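Interpain A (Prevotella intermedia, PDB 3BB7) probably cleaves peptide bonds as a cysteine protease of the C10 family, and is seen here as a zymogen fragment with its prodomain attached to the protease domain. Local coordinates at residues L251-V256 and F269-Y274; L279-W284 and D291-I296; E235-I240 and Q311-G316. The protein carries 1 engineered substitution. All coordinates share one frame; numbering follows the deposited sequence.

In the fold
The three contacts are built on one antiparallel sheet that runs through the protease domain into the prodomain. Strands 292-294, 280-283, 267-274, 251-255 and 312-315 lie side by side in that order; interaction 1 joins 251-255 to 267-274, interaction 2 joins 280-283 to 292-294, and interaction 3 lays helix 234-246 against 312-315. The centres of interactions 1 and 2 are about 9 Å apart, as are those of 1 and 3, while 2 and 3 are about 14 Å apart. Along the chain, interactions 1 and 2 follow in series inside the loop closed by interaction 3. Beyond 292-294 the sheet continues into strand 35-39 of the prodomain, making propeptide and protease one continuous sheet.

Interaction 1 of 3, residues L251-V256 and F269-Y274; sequences LIYGGV and FVIDGY
Tyr253 packs against Phe269 and Ile271, which both come in from the same side of its ring, in the apolar centre of an antiparallel beta hairpin, strands 251-255 and 267-274, in the sheet of the protease domain. The ring is approached obliquely at the two carbons next to CG: Phe269 CZ lies 3.3 Å from Tyr253 CD2, and Ile271 CD1 lies 3.4 Å from Tyr253 CD1. The Tyr253 and Phe269 side chains run side by side and point the same way. Their planes are only 28° apart, but the rings are slid past each other and barely overlap. Tyr253 CB lies over the Phe269 ring in a CH-pi contact, 4.3 Å from the centroid, and Tyr253 O stands above the ring nearer its rim. The first torsion of Phe269 (chi1 51°) sets CG between the backbone N and the carbonyl carbon, 4.0 Å from Tyr253 O.

Leu251 continues this face beside Ile271, under helix 234-246, while on the reverse face Ile252 and Val270 back helix 116-128, which, as in papain-like enzymes, carries the predicted nucleophile position, the engineered Ala116, at its start. Phe269 itself lies two residues beyond His267, the predicted proton acceptor, and meets Trp284 edge-to-face.

Outward, the phenol OH of Tyr253 bonds to Gln311 OE1. Four backbone hydrogen bonds tie the strands, two within each of the pairs Leu251-Ile271 and Tyr253-Phe269. Between these pairs, Leu251 O also receives a CA-H...O contact from Val270 CA, at 3.3 Å.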
loop_
_atom_site.group_PDB
_atom_site.type_symbol
_atom_site.label_atom_id
_atom_site.label_comp_id
_atom_site.label_asym_id
_atom_site.label_seq_id
_atom_site.Cartn_x
_atom_site.Cartn_y
_atom_site.Cartn_z
ATOM N N LEU A 251 0.073 -3.161 7.954
ATOM C CA LEU A 251 -1.078 -3.710 7.233
ATOM C C LEU A 251 -1.005 -3.527 5.725
ATOM O O LEU A 251 -0.796 -2.421 5.263
ATOM C CB LEU A 251 -2.380 -3.068 7.723
ATOM C CG LEU A 251 -2.678 -3.271 9.220
ATOM C CD1 LEU A 251 -3.837 -2.415 9.646
ATOM C CD2 LEU A 251 -2.996 -4.713 9.484
ATOM N N ILE A 252 -1.190 -4.603 4.970
ATOM C CA ILE A 252 -1.345 -4.508 3.523
ATOM C C ILE A 252 -2.762 -3.973 3.278
ATOM O O ILE A 252 -3.738 -4.508 3.838
ATOM C CB ILE A 252 -1.208 -5.922 2.916
ATOM C CG1 ILE A 252 0.186 -6.502 3.231
ATOM C CG2 ILE A 252 -1.519 -5.914 1.409
ATOM C CD1 ILE A 252 0.305 -8.012 3.000
ATOM N N TYR A 253 -2.904 -2.908 2.485
ATOM C CA TYR A 253 -4.186 -2.217 2.355
ATOM C C TYR A 253 -4.383 -1.829 0.887
ATOM O O TYR A 253 -3.436 -1.424 0.220
ATOM C CB TYR A 253 -4.113 -0.957 3.210
ATOM C CG TYR A 253 -5.426 -0.272 3.587
ATOM C CD1 TYR A 253 -5.957 -0.421 4.866
ATOM C CD2 TYR A 253 -6.130 0.509 2.664
ATOM C CE1 TYR A 253 -7.121 0.224 5.241
ATOM C CE2 TYR A 253 -7.316 1.172 3.025
ATOM C CZ TYR A 253 -7.813 1.015 4.318
ATOM O OH TYR A 253 -8.974 1.682 4.689
ATOM N N GLY A 254 -5.601 -1.928 0.364
ATOM C CA GLY A 254 -5.806 -1.498 -1.013
ATOM C C GLY A 254 -7.092 -2.036 -1.575
ATOM O O GLY A 254 -7.977 -2.486 -0.837
ATOM N N GLY A 255 -7.206 -2.016 -2.893
ATOM C CA GLY A 255 -8.436 -2.473 -3.539
ATOM C C GLY A 255 -8.392 -2.274 -5.034
ATOM O O GLY A 255 -7.424 -1.739 -5.566
ATOM N N VAL A 256 -9.459 -2.702 -5.706
ATOM C CA VAL A 256 -9.518 -2.646 -7.166
ATOM C C VAL A 256 -10.909 -2.165 -7.574
ATOM O O VAL A 256 -11.918 -2.558 -6.953
ATOM C CB VAL A 256 -9.269 -4.041 -7.794
ATOM C CG1 VAL A 256 -7.886 -4.574 -7.454
ATOM C CG2 VAL A 256 -10.331 -5.028 -7.322
ATOM N N PHE A 269 -1.008 -0.431 -0.711
ATOM C CA PHE A 269 0.013 0.267 0.014
ATOM C C PHE A 269 0.091 -0.370 1.381
ATOM O O PHE A 269 -0.690 -1.292 1.695
ATOM C CB PHE A 269 -0.279 1.785 0.082
ATOM C CG PHE A 269 -1.678 2.151 0.558
ATOM C CD1 PHE A 269 -1.967 2.329 1.925
ATOM C CD2 PHE A 269 -2.695 2.365 -0.364
ATOM C CE1 PHE A 269 -3.250 2.712 2.345
ATOM C CE2 PHE A 269 -3.983 2.758 0.065
ATOM C CZ PHE A 269 -4.246 2.904 1.404
ATOM N N VAL A 270 1.025 0.114 2.189
ATOM C CA VAL A 270 1.181 -0.386 3.549
ATOM C C VAL A 270 0.831 0.715 4.547
ATOM O O VAL A 270 1.307 1.863 4.403
ATOM C CB VAL A 270 2.612 -0.924 3.835
ATOM C CG1 VAL A 270 2.716 -1.488 5.253
ATOM C CG2 VAL A 270 2.976 -1.958 2.780
ATOM N N ILE A 271 0.011 0.374 5.547
ATOM C CA ILE A 271 -0.144 1.269 6.717
ATOM C C ILE A 271 0.833 0.778 7.750
ATOM O O ILE A 271 0.747 -0.372 8.228
ATOM C CB ILE A 271 -1.575 1.263 7.305
ATOM C CG1 ILE A 271 -2.568 1.842 6.266
ATOM C CG2 ILE A 271 -1.612 2.016 8.686
ATOM C CD1 ILE A 271 -4.013 1.643 6.690
ATOM N N ASP A 272 1.748 1.651 8.137
ATOM C CA ASP A 272 2.807 1.249 9.040
ATOM C C ASP A 272 2.961 2.141 10.255
ATOM O O ASP A 272 4.007 2.152 10.897
ATOM C CB ASP A 272 4.137 1.067 8.294
ATOM C CG ASP A 272 4.722 2.350 7.787
ATOM O OD1 ASP A 272 5.929 2.328 7.446
ATOM O OD2 ASP A 272 4.009 3.391 7.727
ATOM N N GLY A 273 1.885 2.831 10.620
ATOM C CA GLY A 273 1.906 3.627 11.869
ATOM C C GLY A 273 0.671 4.507 11.906
ATOM O O GLY A 273 -0.149 4.506 10.967
ATOM N N TYR A 274 0.574 5.317 12.953
ATOM C CA TYR A 274 -0.477 6.326 13.067
ATOM C C TYR A 274 -0.034 7.358 14.067
ATOM O O TYR A 274 0.832 7.087 14.906
ATOM C CB TYR A 274 -1.820 5.731 13.486
ATOM C CG TYR A 274 -1.865 5.004 14.821
ATOM C CD1 TYR A 274 -1.718 3.623 14.895
ATOM C CD2 TYR A 274 -2.068 5.702 16.013
ATOM C CE1 TYR A 274 -1.769 2.973 16.113
ATOM C CE2 TYR A 274 -2.121 5.053 17.231
ATOM C CZ TYR A 274 -1.999 3.681 17.269
ATOM O OH TYR A 274 -2.056 3.026 18.470
#

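Interaction 2 of 3, residues L279-W284 and D291-I296; sequences LVSVNW and DGYYKI
Val280-Tyr294 and Val282-Gly292 are the hydrogen-bonded pairs of a twisted antiparallel beta hairpin whose short strands, 280-283 and 292-294, run at 125° to each other, with one weak bond, Gly292 N to Val282 O, at 3.3 Å.

On one face, Ser281 CB rests over the Tyr293 ring, 3.9 Å from its centroid, while Leu279 O lies at that ring's edge. The Ser281 hydroxyl is bonded to Asp272 and Thr88, outside the hairpin. Leu279 CG meets Lys295 CG at 3.8 Å, the side chains crossing obliquely.

On the opposite face, Val280 CG2, set between its own backbone N and carbonyl carbon, reaches Tyr294 O at 3.3 Å and meets Ile296 CG2, the side chains crossing at about a right angle. Trp284 presents the edge of its six-membered ring to the face of Tyr294, a T-shaped pair with planes 66° apart; its CZ2 stands 3.7 Å from Tyr294 CD2. Val282 CG1 sits against one face of the Trp284 ring, over its centre, and Val282 CG2 approaches Tyr294 obliquely. Both polar atoms of the pair, Trp284 NE1 and Tyr294 OH, hydrogen-bond to Val290 O in the connecting loop. Trp54 of the prodomain helix 49-68 meets Tyr294 edge-to-face.

Where the strands part, Trp284 N donates to Asp291 OD1 over 3.0 Å, from 45° above the carboxylate plane.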
loop_
_atom_site.group_PDB
_atom_site.type_symbol
_atom_site.label_atom_id
_atom_site.label_comp_id
_atom_site.label_asym_id
_atom_site.label_seq_id
_atom_site.Cartn_x
_atom_site.Cartn_y
_atom_site.Cartn_z
ATOM N N LEU A 279 -4.260 10.204 11.859
ATOM C CA LEU A 279 -3.685 9.971 10.503
ATOM C C LEU A 279 -2.821 8.715 10.493
ATOM O O LEU A 279 -2.175 8.379 11.496
ATOM C CB LEU A 279 -2.845 11.167 10.036
ATOM C CG LEU A 279 -3.647 12.377 9.552
ATOM C CD1 LEU A 279 -4.372 13.049 10.690
ATOM C CD2 LEU A 279 -2.683 13.325 8.844
ATOM N N VAL A 280 -2.807 8.003 9.370
ATOM C CA VAL A 280 -2.005 6.780 9.283
ATOM C C VAL A 280 -0.733 7.022 8.468
ATOM O O VAL A 280 -0.747 7.781 7.485
ATOM C CB VAL A 280 -2.830 5.609 8.717
ATOM C CG1 VAL A 280 -3.929 5.233 9.700
ATOM C CG2 VAL A 280 -3.422 5.951 7.330
ATOM N N SER A 281 0.366 6.387 8.875
ATOM C CA SER A 281 1.579 6.392 8.101
ATOM C C SER A 281 1.410 5.454 6.932
ATOM O O SER A 281 1.051 4.281 7.115
ATOM C CB SER A 281 2.743 5.945 8.979
ATOM O OG SER A 281 3.956 5.925 8.242
ATOM N N VAL A 282 1.668 5.963 5.733
ATOM C CA VAL A 282 1.452 5.222 4.491
ATOM C C VAL A 282 2.751 5.114 3.687
ATOM O O VAL A 282 3.464 6.117 3.482
ATOM C CB VAL A 282 0.408 5.905 3.612
ATOM C CG1 VAL A 282 0.198 5.148 2.296
ATOM C CG2 VAL A 282 -0.941 6.057 4.344
ATOM N N ASN A 283 3.032 3.879 3.267
ATOM C CA ASN A 283 4.084 3.594 2.305
ATOM C C ASN A 283 3.404 3.167 1.020
ATOM O O ASN A 283 2.854 2.089 0.953
ATOM C CB ASN A 283 5.011 2.513 2.854
ATOM C CG ASN A 283 6.230 2.292 1.970
ATOM O OD1 ASN A 283 6.099 2.164 0.754
ATOM N ND2 ASN A 283 7.425 2.294 2.581
ATOM N N TRP A 284 3.391 4.043 0.024
ATOM C CA TRP A 284 2.615 3.805 -1.195
ATOM C C TRP A 284 3.247 2.773 -2.119
ATOM O O TRP A 284 2.603 2.373 -3.089
ATOM C CB TRP A 284 2.456 5.092 -2.016
ATOM C CG TRP A 284 1.819 6.237 -1.269
ATOM C CD1 TRP A 284 2.460 7.338 -0.757
ATOM C CD2 TRP A 284 0.423 6.405 -0.973
ATOM N NE1 TRP A 284 1.543 8.186 -0.165
ATOM C CE2 TRP A 284 0.295 7.626 -0.258
ATOM C CE3 TRP A 284 -0.729 5.617 -1.196
ATOM C CZ2 TRP A 284 -0.923 8.098 0.205
ATOM C CZ3 TRP A 284 -1.973 6.113 -0.706
ATOM C CH2 TRP A 284 -2.038 7.335 -0.022
ATOM N N ASP A 291 5.377 9.326 0.394
ATOM C CA ASP A 291 5.093 8.604 1.638
ATOM C C ASP A 291 4.925 9.648 2.751
ATOM O O ASP A 291 5.575 10.707 2.735
ATOM C CB ASP A 291 6.206 7.607 2.014
ATOM C CG ASP A 291 6.294 6.425 1.080
ATOM O OD1 ASP A 291 5.400 6.261 0.221
ATOM O OD2 ASP A 291 7.267 5.623 1.247
ATOM N N GLY A 292 4.026 9.377 3.691
ATOM C CA GLY A 292 3.725 10.340 4.762
ATOM C C GLY A 292 2.521 9.901 5.554
ATOM O O GLY A 292 2.144 8.724 5.506
ATOM N N TYR A 293 1.903 10.839 6.278
ATOM C CA TYR A 293 0.718 10.543 7.095
ATOM C C TYR A 293 -0.514 11.098 6.419
ATOM O O TYR A 293 -0.549 12.261 5.998
ATOM C CB TYR A 293 0.888 11.161 8.469
ATOM C CG TYR A 293 1.797 10.373 9.400
ATOM C CD1 TYR A 293 1.268 9.628 10.453
ATOM C CD2 TYR A 293 3.167 10.345 9.202
ATOM C CE1 TYR A 293 2.110 8.933 11.328
ATOM C CE2 TYR A 293 4.021 9.649 10.075
ATOM C CZ TYR A 293 3.474 8.919 11.110
ATOM O OH TYR A 293 4.325 8.256 11.975
ATOM N N TYR A 294 -1.537 10.264 6.328
ATOM C CA TYR A 294 -2.743 10.583 5.563
ATOM C C TYR A 294 -4.006 10.179 6.290
ATOM O O TYR A 294 -4.020 9.189 7.012
ATOM C CB TYR A 294 -2.676 9.847 4.207
ATOM C CG TYR A 294 -1.559 10.404 3.333
ATOM C CD1 TYR A 294 -1.796 11.509 2.511
ATOM C CD2 TYR A 294 -0.270 9.856 3.342
ATOM C CE1 TYR A 294 -0.792 12.079 1.747
ATOM C CE2 TYR A 294 0.767 10.421 2.536
ATOM C CZ TYR A 294 0.469 11.525 1.731
ATOM O OH TYR A 294 1.437 12.142 0.966
ATOM N N LYS A 295 -5.075 10.917 6.080
ATOM C CA LYS A 295 -6.366 10.522 6.652
ATOM C C LYS A 295 -7.012 9.373 5.892
ATOM O O LYS A 295 -7.138 9.396 4.659
ATOM C CB LYS A 295 -7.308 11.727 6.659
ATOM C CG LYS A 295 -6.940 12.741 7.755
ATOM C CD LYS A 295 -8.020 13.753 7.966
ATOM C CE LYS A 295 -7.816 14.489 9.284
ATOM N NZ LYS A 295 -8.452 13.807 10.449
ATOM N N ILE A 296 -7.446 8.372 6.640
ATOM C CA ILE A 296 -8.338 7.346 6.096
ATOM C C ILE A 296 -9.649 7.233 6.900
ATOM O O ILE A 296 -10.624 6.651 6.408
ATOM C CB ILE A 296 -7.709 5.944 5.939
ATOM C CG1 ILE A 296 -7.363 5.361 7.309
ATOM C CG2 ILE A 296 -6.503 6.000 4.955
ATOM C CD1 ILE A 296 -7.091 3.844 7.295
#

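Interaction 3 of 3, residues E235-I240 and Q311-G316; sequences EQWMDI and QDMVRG
Met313 and Trp237 reach toward each other tip to tip where helix 234-246 packs on the sheet of the protease domain at strand 312-315. The short helix and strand segments approach to 11.7 Å between axes, a gap spanned by side chains, with no hydrogen bond across it.

Met313 is the strand residue that meets both Trp237 and Ile240. Its CB points toward the helix and touches Trp237 CH2 only distantly, at 4.2 Å. CG, placed between the backbone N and the carbonyl carbon by chi1 of 83°, comes a little nearer to the same CH2. At SD the chain meets Ile240, the other helix residue in the contact, whose CG2 is 3.8 Å from the sulfur. The bend at chi3 (66°) then turns CE back over the indole, where it lies 3.6 Å from Trp237 CZ2. This methyl sits above the six-membered ring, 18° off its normal, in a CH-pi contact; with the sulfur farther off and oblique, the whole is a Met-aromatic arrangement.

One helical turn on, Ile240 crosses the extended Arg315 chain at about a right angle, its methyls against NH1. Arg315 NE also forms a salt bridge with Glu225 on the outer strand 225-228, whose Ile227 also touches Trp237, Ile240 and Met313. The polar edge of the indole is engaged too: Trp237 NE1 hydrogen-bonds Tyr253 OH on strand 251-255.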
loop_
_atom_site.group_PDB
_atom_site.type_symbol
_atom_site.label_atom_id
_atom_site.label_comp_id
_atom_site.label_asym_id
_atom_site.label_seq_id
_atom_site.Cartn_x
_atom_site.Cartn_y
_atom_site.Cartn_z
ATOM N N GLU A 235 -15.705 3.647 12.926
ATOM C CA GLU A 235 -15.098 3.440 14.240
ATOM C C GLU A 235 -14.557 2.007 14.377
ATOM O O GLU A 235 -13.473 1.773 14.943
ATOM C CB GLU A 235 -16.095 3.779 15.357
ATOM C CG GLU A 235 -16.534 5.258 15.334
ATOM C CD GLU A 235 -17.489 5.651 14.135
ATOM O OE1 GLU A 235 -18.183 4.786 13.521
ATOM O OE2 GLU A 235 -17.552 6.869 13.798
ATOM N N GLN A 236 -15.310 1.023 13.883
ATOM C CA GLN A 236 -14.856 -0.362 13.984
ATOM C C GLN A 236 -13.603 -0.578 13.148
ATOM O O GLN A 236 -12.660 -1.256 13.585
ATOM C CB GLN A 236 -15.957 -1.291 13.496
ATOM C CG GLN A 236 -17.122 -1.361 14.460
ATOM C CD GLN A 236 -18.377 -1.964 13.848
ATOM O OE1 GLN A 236 -18.443 -2.240 12.643
ATOM N NE2 GLN A 236 -19.405 -2.120 14.670
ATOM N N TRP A 237 -13.598 -0.033 11.926
ATOM C CA TRP A 237 -12.451 -0.179 11.034
ATOM C C TRP A 237 -11.190 0.501 11.620
ATOM O O TRP A 237 -10.108 -0.106 11.640
ATOM C CB TRP A 237 -12.813 0.472 9.699
ATOM C CG TRP A 237 -11.856 0.249 8.590
ATOM C CD1 TRP A 237 -11.013 1.180 8.037
ATOM C CD2 TRP A 237 -11.641 -0.969 7.868
ATOM N NE1 TRP A 237 -10.300 0.625 7.003
ATOM C CE2 TRP A 237 -10.678 -0.693 6.864
ATOM C CE3 TRP A 237 -12.202 -2.249 7.938
ATOM C CZ2 TRP A 237 -10.246 -1.662 5.950
ATOM C CZ3 TRP A 237 -11.773 -3.208 7.030
ATOM C CH2 TRP A 237 -10.803 -2.906 6.053
ATOM N N MET A 238 -11.331 1.719 12.153
ATOM C CA MET A 238 -10.158 2.392 12.674
ATOM C C MET A 238 -9.675 1.682 13.925
ATOM O O MET A 238 -8.485 1.606 14.154
ATOM C CB MET A 238 -10.434 3.861 12.966
ATOM C CG MET A 238 -10.662 4.697 11.728
ATOM S SD MET A 238 -9.471 4.461 10.404
ATOM C CE MET A 238 -7.899 4.893 11.163
ATOM N N ASP A 239 -10.564 1.084 14.714
ATOM C CA ASP A 239 -10.076 0.313 15.876
ATOM C C ASP A 239 -9.223 -0.905 15.463
ATOM O O ASP A 239 -8.254 -1.242 16.161
ATOM C CB ASP A 239 -11.248 -0.086 16.775
ATOM C CG ASP A 239 -11.698 1.071 17.687
ATOM O OD1 ASP A 239 -12.751 0.921 18.349
ATOM O OD2 ASP A 239 -11.009 2.139 17.747
ATOM N N ILE A 240 -9.559 -1.534 14.340
ATOM C CA ILE A 240 -8.717 -2.612 13.830
ATOM C C ILE A 240 -7.343 -2.051 13.472
ATOM O O ILE A 240 -6.312 -2.632 13.831
ATOM C CB ILE A 240 -9.352 -3.312 12.600
ATOM C CG1 ILE A 240 -10.620 -4.045 13.042
ATOM C CG2 ILE A 240 -8.356 -4.265 11.965
ATOM C CD1 ILE A 240 -11.455 -4.540 11.884
ATOM N N GLN A 311 -11.579 -0.513 -0.501
ATOM C CA GLN A 311 -10.717 -0.543 0.686
ATOM C C GLN A 311 -10.809 -1.886 1.367
ATOM O O GLN A 311 -11.821 -2.213 1.991
ATOM C CB GLN A 311 -11.099 0.543 1.690
ATOM C CG GLN A 311 -10.842 1.955 1.211
ATOM C CD GLN A 311 -11.251 2.962 2.260
ATOM O OE1 GLN A 311 -10.539 3.172 3.261
ATOM N NE2 GLN A 311 -12.392 3.604 2.043
ATOM N N ASP A 312 -9.755 -2.664 1.174
ATOM C CA ASP A 312 -9.612 -3.983 1.742
ATOM C C ASP A 312 -8.327 -3.965 2.552
ATOM O O ASP A 312 -7.433 -3.144 2.295
ATOM C CB ASP A 312 -9.441 -5.038 0.639
ATOM C CG ASP A 312 -10.523 -4.976 -0.421
ATOM O OD1 ASP A 312 -10.186 -5.124 -1.622
ATOM O OD2 ASP A 312 -11.700 -4.767 -0.068
ATOM N N MET A 313 -8.210 -4.855 3.526
ATOM C CA MET A 313 -6.928 -5.018 4.203
ATOM C C MET A 313 -6.629 -6.487 4.337
ATOM O O MET A 313 -7.538 -7.326 4.423
ATOM C CB MET A 313 -6.878 -4.283 5.557
ATOM C CG MET A 313 -7.461 -4.990 6.737
ATOM S SD MET A 313 -7.015 -4.364 8.405
ATOM C CE MET A 313 -7.814 -2.758 8.360
ATOM N N VAL A 314 -5.346 -6.801 4.414
ATOM C CA VAL A 314 -4.935 -8.146 4.798
ATOM C C VAL A 314 -4.301 -7.974 6.155
ATOM O O VAL A 314 -3.298 -7.231 6.283
ATOM C CB VAL A 314 -3.959 -8.789 3.805
ATOM C CG1 VAL A 314 -3.539 -10.141 4.344
ATOM C CG2 VAL A 314 -4.610 -8.934 2.447
ATOM N N ARG A 315 -4.898 -8.612 7.165
ATOM C CA ARG A 315 -4.344 -8.612 8.507
ATOM C C ARG A 315 -3.908 -10.041 8.842
ATOM O O ARG A 315 -4.162 -10.980 8.063
ATOM C CB ARG A 315 -5.360 -8.036 9.506
ATOM C CG ARG A 315 -6.572 -8.888 9.742
ATOM C CD ARG A 315 -7.532 -8.213 10.736
ATOM N NE ARG A 315 -8.768 -8.979 10.765
ATOM C CZ ARG A 315 -9.768 -8.748 11.605
ATOM N NH1 ARG A 315 -9.658 -7.779 12.513
ATOM N NH2 ARG A 315 -10.874 -9.486 11.523
ATOM N N GLY A 316 -3.215 -10.222 9.969
ATOM C CA GLY A 316 -2.773 -11.555 10.376
ATOM C C GLY A 316 -1.417 -11.946 9.821
ATOM O O GLY A 316 -1.058 -13.106 9.859
#